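Local coordinates for protein alcohol oxidase (Myceliophthora thermophila, PDB 6F74) that binds FAD as a VAO-type flavoprotein and probably acts as an oxygen-dependent oxidase, named for alcohol substrates, at residues C30-T33 / P34-C38; Q504-P507 / K508-R512; I204-D207 / G208-W212. All blocks are in the same frame, centred on the assembly; numbering follows the deposited sequence.

In the fold
From the N terminus, the chain first meets interaction 1, where the Cys32–Cys38 disulfide and the reach of Glu36 back to Thr33 close a small loop ahead of helix 42-52. Interaction 3 follows, a turn that carries strand 203-208 into helix 212-221 near the bound FAD. Interaction 2 comes last, a bend that leads from strand 498-503 of the seven-stranded antiparallel sheet to helix 512-533. The three lie in series, neither nesting nor crossing, and none touches another: the centres of interactions 1 and 2 are about 30 Å apart, and interactions 2 and 3 lie on opposite sides of the chain's centre.

Interaction 1 (C30-T33 / P34-C38); sequences CRCT and PGEAC
Pro34 follows Thr33 as the second residue of a type II beta turn that runs from Thr33 to Glu36, a position its ring-restrained phi suits. Gly35 takes the third position at a positive phi, where any side chain would run into the carbonyl oxygen of Pro34, so glycine fits. Glu36 then closes the turn with its backbone, Glu36 N giving a nearly straight hydrogen bond (159°) to Thr33 O at 3.3 Å. Its side chain folds back over the same turn, with Glu36 CB 4.2 Å from Cys32 SG, and crosses that of Thr33 at a slant. A single carboxylate oxygen does the work: Glu36 OE2 accepts from Thr33 N at 3.0 Å, met on its anti side, and from Thr33 OG1 at 2.7 Å, which comes in from above the carboxylate plane. Thr33 can offer both donors because its OG1 stands between its own N and carbonyl carbon (chi1 57°). A water 2.7 Å from Glu36 OE2 donates a third bond and gives another to Arg31 O; three donors on one oxygen would probably favour the charged carboxylate. Cys38 ends the loop with a covalent clasp, Cys38 SG lying 2.1 Å from Cys32 SG with a disulfide torsion of 105°. This clasped loop precedes helix 42-52. It is pinned to the C-terminal part of the chain by the Cys30–Cys596 disulfide and by Arg31 binding Asp573 O, while Thr33 and Glu36 lean on Pro594. Asn149, just after helix 135-147, gives its side-chain amide to Cys30 O.

Interaction 2 (Q504-P507 / K508-R512); sequences QGIP and KVASR
Ala510 turns its methyl group into the inside of a bend and meets Ile506 and Pro507 there. Ala510 CB is 3.9 Å from Ile506 CD1 and 4.1 Å from Ile506 CB, so it sits alongside the branch rather than against its tip alone. Ile506 CG1 is placed between the backbone N and the carbonyl carbon (chi1 45°), and from there the chain runs on extended to CD1. The same methyl lies 3.4 Å from Pro507 O and, more loosely, 4.5 Å from Pro507 CD; the small methyl fits this close approach to the carbonyl. The two sides of the bend meet through van der Waals contact alone, without a hydrogen bond between them. Pro507, with its ring-fixed phi, stiffens the entry to the corner, and its CB approaches Val509 O to 3.7 Å.

The next shell consists of helix 512-533, Ile434 and the loop around residues 107-118. Ile506 packs on Val518 of helix 512-533 and on Ile434, and Pro507 rests on Ile514 of the same helix. The long chain of Lys508 bends at its third torsion and brings NZ to a salt bridge with Glu115 and a hydrogen bond to Pro108 O, while Val509 touches Ala107 and Thr118, close in sequence to the Cys106–Cys120 disulfide. Ser511 then ends the loop as an N-cap, its OG accepting from Ile514 N, and Arg512 lies against the sugars of an attached glycan. This is a strand-to-helix connection, joining antiparallel strand 498-503 to the serine-capped helix 512-533.

Interaction 3 (I204-D207 / G208-W212); sequences IHID and GAYQW
Tyr210 leans back over the end of the strand it follows, beginning with its CB, which lies 4.0 Å from Ile206 CG2. With CG beside its backbone N (chi1 -74°), the ring is carried past Ile206; ring and isoleucine pass side by side, running in opposite directions. Tyr210 CD2 stays near that same methyl, 4.1 Å from Ile206 CG2, which approaches the ring obliquely. Farther out, Tyr210 CE2 comes 3.6 Å from Asp207 O, so the carbonyl meets the ring at its edge, near its plane. The tip reaches beyond the turn, where Tyr210 OH is hydrogen-bonded to Gly181 N of strand 179-185. With an alanine here, Gly181 N is likely to lose this partner, and a gap to open beside Ile206 and the carbonyl of Asp207.

Alongside this contact the backbone makes two inverse gamma turns, centred on Asp207 and Ala209. The first has a weak bond from Gly208 N to Ile206 O (3.2 Å); Gly208 itself takes backbone angles at which a CB would clash with Asp207 O. Asp207 points its carboxylate to Arg183. The turns lie at the end of strand 203-208 and just after it, on the way to helix 212-221 in the FAD-binding domain, with Ala209 touching FAD-binding Ser156.

Interaction 1 (C30-T33 / P34-C38)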
loop_
_atom_site.group_PDB
_atom_site.type_symbol
_atom_site.label_atom_id
_atom_site.label_comp_id
_atom_site.label_asym_id
_atom_site.label_seq_id
_atom_site.Cartn_x
_atom_site.Cartn_y
_atom_site.Cartn_z
ATOM N N CYS A 30 -4.952 20.438 21.147
ATOM C CA CYS A 30 -5.495 20.354 19.814
ATOM C C CYS A 30 -4.723 21.230 18.844
ATOM O O CYS A 30 -4.391 22.385 19.160
ATOM C CB CYS A 30 -6.957 20.785 19.804
ATOM S SG CYS A 30 -7.985 19.815 20.935
ATOM N N ARG A 31 -4.489 20.704 17.662
ATOM C CA ARG A 31 -3.962 21.493 16.576
ATOM C C ARG A 31 -4.994 22.536 16.112
ATOM O O ARG A 31 -6.222 22.307 16.185
ATOM C CB ARG A 31 -3.552 20.589 15.395
ATOM C CG ARG A 31 -2.228 19.828 15.597
ATOM C CD ARG A 31 -2.317 18.674 16.566
ATOM N NE ARG A 31 -1.128 17.793 16.480
ATOM C CZ ARG A 31 -0.210 17.586 17.431
ATOM N NH1 ARG A 31 -0.260 18.172 18.615
ATOM N NH2 ARG A 31 0.792 16.754 17.180
ATOM N N CYS A 32 -4.470 23.665 15.658
ATOM C CA CYS A 32 -5.260 24.755 15.088
ATOM C C CYS A 32 -5.729 24.441 13.658
ATOM O O CYS A 32 -4.977 23.898 12.864
ATOM C CB CYS A 32 -4.430 26.046 15.083
ATOM S SG CYS A 32 -5.381 27.514 14.772
ATOM N N THR A 33 -6.968 24.829 13.341
ATOM C CA THR A 33 -7.583 24.555 12.045
ATOM C C THR A 33 -8.115 25.823 11.411
ATOM O O THR A 33 -8.212 26.833 12.077
ATOM C CB THR A 33 -8.712 23.508 12.200
ATOM O OG1 THR A 33 -9.682 23.967 13.148
ATOM C CG2 THR A 33 -8.108 22.187 12.693
ATOM N N PRO A 34 -8.405 25.808 10.105
ATOM C CA PRO A 34 -8.909 27.019 9.419
ATOM C C PRO A 34 -10.157 27.606 10.052
ATOM O O PRO A 34 -11.007 26.862 10.554
ATOM C CB PRO A 34 -9.232 26.509 8.020
ATOM C CG PRO A 34 -8.230 25.459 7.802
ATOM C CD PRO A 34 -8.119 24.751 9.123
ATOM N N GLY A 35 -10.244 28.924 10.057
ATOM C CA GLY A 35 -11.397 29.621 10.615
ATOM C C GLY A 35 -11.244 29.925 12.091
ATOM O O GLY A 35 -11.956 30.767 12.620
ATOM N N GLU A 36 -10.323 29.255 12.778
ATOM C CA GLU A 36 -10.140 29.537 14.192
ATOM C C GLU A 36 -9.331 30.819 14.366
ATOM O O GLU A 36 -8.634 31.265 13.445
ATOM C CB GLU A 36 -9.468 28.365 14.884
ATOM C CG GLU A 36 -10.250 27.065 14.800
ATOM C CD GLU A 36 -9.786 26.070 15.842
ATOM O OE1 GLU A 36 -10.176 26.212 17.033
ATOM O OE2 GLU A 36 -9.001 25.171 15.485
ATOM N N ALA A 37 -9.455 31.410 15.549
ATOM C CA ALA A 37 -8.691 32.590 15.942
ATOM C C ALA A 37 -7.163 32.362 15.862
ATOM O O ALA A 37 -6.420 33.253 15.455
ATOM C CB ALA A 37 -9.086 33.004 17.355
ATOM N N CYS A 38 -6.710 31.169 16.230
ATOM C CA CYS A 38 -5.282 30.814 16.175
ATOM C C CYS A 38 -4.694 30.598 14.762
ATOM O O CYS A 38 -3.474 30.567 14.577
ATOM C CB CYS A 38 -5.021 29.571 17.053
ATOM S SG CYS A 38 -6.055 28.152 16.666
HETATM O O HOH W 1 -7.903 23.817 17.576
#

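Interaction 2 (Q504-P507 / K508-R512)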
loop_
_atom_site.group_PDB
_atom_site.type_symbol
_atom_site.label_atom_id
_atom_site.label_comp_id
_atom_site.label_asym_id
_atom_site.label_seq_id
_atom_site.Cartn_x
_atom_site.Cartn_y
_atom_site.Cartn_z
ATOM N N GLN A 504 -14.927 -4.886 -0.262
ATOM C CA GLN A 504 -16.101 -4.461 -1.034
ATOM C C GLN A 504 -16.008 -2.972 -1.272
ATOM O O GLN A 504 -15.375 -2.249 -0.513
ATOM C CB GLN A 504 -17.421 -4.704 -0.275
ATOM C CG GLN A 504 -17.478 -6.014 0.446
ATOM C CD GLN A 504 -18.830 -6.281 1.117
ATOM O OE1 GLN A 504 -18.929 -7.163 1.958
ATOM N NE2 GLN A 504 -19.860 -5.504 0.765
ATOM N N GLY A 505 -16.703 -2.510 -2.305
ATOM C CA GLY A 505 -16.827 -1.090 -2.623
ATOM C C GLY A 505 -18.076 -0.446 -2.043
ATOM O O GLY A 505 -18.999 -1.143 -1.597
ATOM N N ILE A 506 -18.090 0.884 -2.077
ATOM C CA ILE A 506 -19.241 1.692 -1.749
ATOM C C ILE A 506 -19.501 2.599 -2.950
ATOM O O ILE A 506 -18.558 2.917 -3.696
ATOM C CB ILE A 506 -19.054 2.581 -0.489
ATOM C CG1 ILE A 506 -17.689 3.306 -0.490
ATOM C CG2 ILE A 506 -19.172 1.729 0.750
ATOM C CD1 ILE A 506 -17.442 4.257 0.672
ATOM N N PRO A 507 -20.757 3.027 -3.133
ATOM C CA PRO A 507 -21.036 4.032 -4.161
ATOM C C PRO A 507 -20.122 5.243 -4.044
ATOM O O PRO A 507 -19.628 5.568 -2.953
ATOM C CB PRO A 507 -22.513 4.444 -3.880
ATOM C CG PRO A 507 -23.096 3.293 -3.123
ATOM C CD PRO A 507 -21.949 2.755 -2.302
ATOM N N LYS A 508 -19.885 5.890 -5.172
ATOM C CA LYS A 508 -19.024 7.076 -5.231
ATOM C C LYS A 508 -19.551 8.166 -4.284
ATOM O O LYS A 508 -18.782 8.778 -3.543
ATOM C CB LYS A 508 -18.994 7.571 -6.685
ATOM C CG LYS A 508 -18.152 8.797 -6.957
ATOM C CD LYS A 508 -18.229 9.138 -8.439
ATOM C CE LYS A 508 -19.547 9.808 -8.819
ATOM N NZ LYS A 508 -19.557 10.099 -10.274
ATOM N N VAL A 509 -20.869 8.397 -4.317
ATOM C CA VAL A 509 -21.545 9.247 -3.335
ATOM C C VAL A 509 -22.236 8.324 -2.331
ATOM O O VAL A 509 -23.323 7.821 -2.577
ATOM C CB VAL A 509 -22.548 10.235 -3.967
ATOM C CG1 VAL A 509 -23.107 11.185 -2.894
ATOM C CG2 VAL A 509 -21.876 11.058 -5.056
ATOM N N ALA A 510 -21.592 8.145 -1.186
ATOM C CA ALA A 510 -21.953 7.154 -0.199
ATOM C C ALA A 510 -22.481 7.803 1.074
ATOM O O ALA A 510 -21.777 8.539 1.703
ATOM C CB ALA A 510 -20.726 6.311 0.137
ATOM N N SER A 511 -23.701 7.464 1.463
ATOM C CA SER A 511 -24.254 7.851 2.768
ATOM C C SER A 511 -23.441 7.230 3.901
ATOM O O SER A 511 -22.804 6.206 3.722
ATOM C CB SER A 511 -25.709 7.391 2.881
ATOM O OG SER A 511 -25.780 5.980 2.879
ATOM N N ARG A 512 -23.479 7.841 5.071
ATOM C CA ARG A 512 -22.798 7.270 6.255
ATOM C C ARG A 512 -23.294 5.874 6.595
ATOM O O ARG A 512 -22.499 5.009 6.983
ATOM C CB ARG A 512 -22.871 8.191 7.485
ATOM C CG ARG A 512 -21.595 9.035 7.608
ATOM C CD ARG A 512 -21.777 10.276 8.487
ATOM N NE ARG A 512 -21.418 10.003 9.886
ATOM C CZ ARG A 512 -22.231 9.520 10.824
ATOM N NH1 ARG A 512 -23.522 9.229 10.570
ATOM N NH2 ARG A 512 -21.734 9.293 12.060
#

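Interaction 3 (I204-D207 / G208-W212)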
loop_
_atom_site.group_PDB
_atom_site.type_symbol
_atom_site.label_atom_id
_atom_site.label_comp_id
_atom_site.label_asym_id
_atom_site.label_seq_id
_atom_site.Cartn_x
_atom_site.Cartn_y
_atom_site.Cartn_z
ATOM N N ILE A 204 21.028 0.778 -4.667
ATOM C CA ILE A 204 20.567 2.024 -5.254
ATOM C C ILE A 204 20.349 3.061 -4.152
ATOM O O ILE A 204 19.655 2.790 -3.159
ATOM C CB ILE A 204 19.336 1.839 -6.170
ATOM C CG1 ILE A 204 19.739 1.013 -7.397
ATOM C CG2 ILE A 204 18.806 3.193 -6.616
ATOM C CD1 ILE A 204 18.683 0.811 -8.484
ATOM N N HIS A 205 20.972 4.235 -4.325
ATOM C CA HIS A 205 20.711 5.393 -3.481
ATOM C C HIS A 205 19.489 6.096 -4.035
ATOM O O HIS A 205 19.544 6.744 -5.081
ATOM C CB HIS A 205 21.924 6.332 -3.439
ATOM C CG HIS A 205 21.787 7.445 -2.434
ATOM N ND1 HIS A 205 22.699 8.468 -2.303
ATOM C CD2 HIS A 205 20.772 7.736 -1.589
ATOM C CE1 HIS A 205 22.285 9.305 -1.372
ATOM N NE2 HIS A 205 21.116 8.887 -0.925
ATOM N N ILE A 206 18.359 5.926 -3.357
ATOM C CA ILE A 206 17.160 6.623 -3.768
ATOM C C ILE A 206 17.156 7.954 -3.033
ATOM O O ILE A 206 16.688 8.022 -1.898
ATOM C CB ILE A 206 15.894 5.812 -3.461
ATOM C CG1 ILE A 206 16.029 4.388 -4.023
ATOM C CG2 ILE A 206 14.670 6.508 -4.046
ATOM C CD1 ILE A 206 14.897 3.444 -3.620
ATOM N N ASP A 207 17.675 9.002 -3.686
ATOM C CA ASP A 207 17.925 10.295 -3.061
ATOM C C ASP A 207 16.770 11.237 -3.346
ATOM O O ASP A 207 16.918 12.254 -4.004
ATOM C CB ASP A 207 19.269 10.874 -3.562
ATOM C CG ASP A 207 19.857 11.919 -2.626
ATOM O OD1 ASP A 207 19.229 12.279 -1.581
ATOM O OD2 ASP A 207 20.977 12.389 -2.952
ATOM N N GLY A 208 15.598 10.884 -2.822
ATOM C CA GLY A 208 14.393 11.678 -3.012
ATOM C C GLY A 208 13.147 10.822 -2.867
ATOM O O GLY A 208 13.230 9.598 -2.779
ATOM N N ALA A 209 11.986 11.482 -2.840
ATOM C CA ALA A 209 10.695 10.793 -2.792
ATOM C C ALA A 209 10.285 10.324 -4.196
ATOM O O ALA A 209 9.238 10.704 -4.739
ATOM C CB ALA A 209 9.646 11.695 -2.224
ATOM N N TYR A 210 11.141 9.476 -4.768
ATOM C CA TYR A 210 10.897 8.909 -6.066
ATOM C C TYR A 210 9.780 7.856 -5.997
ATOM O O TYR A 210 9.415 7.372 -4.917
ATOM C CB TYR A 210 12.195 8.340 -6.636
ATOM C CG TYR A 210 13.148 9.400 -7.113
ATOM C CD1 TYR A 210 13.034 9.930 -8.406
ATOM C CD2 TYR A 210 14.164 9.885 -6.289
ATOM C CE1 TYR A 210 13.888 10.903 -8.865
ATOM C CE2 TYR A 210 15.044 10.861 -6.743
ATOM C CZ TYR A 210 14.895 11.374 -8.033
ATOM O OH TYR A 210 15.768 12.342 -8.506
ATOM N N GLN A 211 9.233 7.556 -7.159
ATOM C CA GLN A 211 8.271 6.464 -7.333
ATOM C C GLN A 211 9.047 5.245 -7.806
ATOM O O GLN A 211 10.221 5.362 -8.189
ATOM C CB GLN A 211 7.193 6.873 -8.312
ATOM C CG GLN A 211 6.333 8.007 -7.780
ATOM C CD GLN A 211 5.514 8.663 -8.884
ATOM O OE1 GLN A 211 6.040 9.481 -9.626
ATOM N NE2 GLN A 211 4.224 8.330 -8.977
ATOM N N TRP A 212 8.425 4.069 -7.722
ATOM C CA TRP A 212 9.075 2.842 -8.203
ATOM C C TRP A 212 9.467 2.905 -9.682
ATOM O O TRP A 212 10.546 2.394 -10.066
ATOM C CB TRP A 212 8.245 1.594 -7.907
ATOM C CG TRP A 212 8.435 1.215 -6.494
ATOM C CD1 TRP A 212 7.519 1.261 -5.511
ATOM C CD2 TRP A 212 9.667 0.796 -5.896
ATOM N NE1 TRP A 212 8.096 0.884 -4.313
ATOM C CE2 TRP A 212 9.418 0.601 -4.528
ATOM C CE3 TRP A 212 10.953 0.569 -6.388
ATOM C CZ2 TRP A 212 10.401 0.181 -3.642
ATOM C CZ3 TRP A 212 11.935 0.142 -5.499
ATOM C CH2 TRP A 212 11.655 -0.041 -4.144
#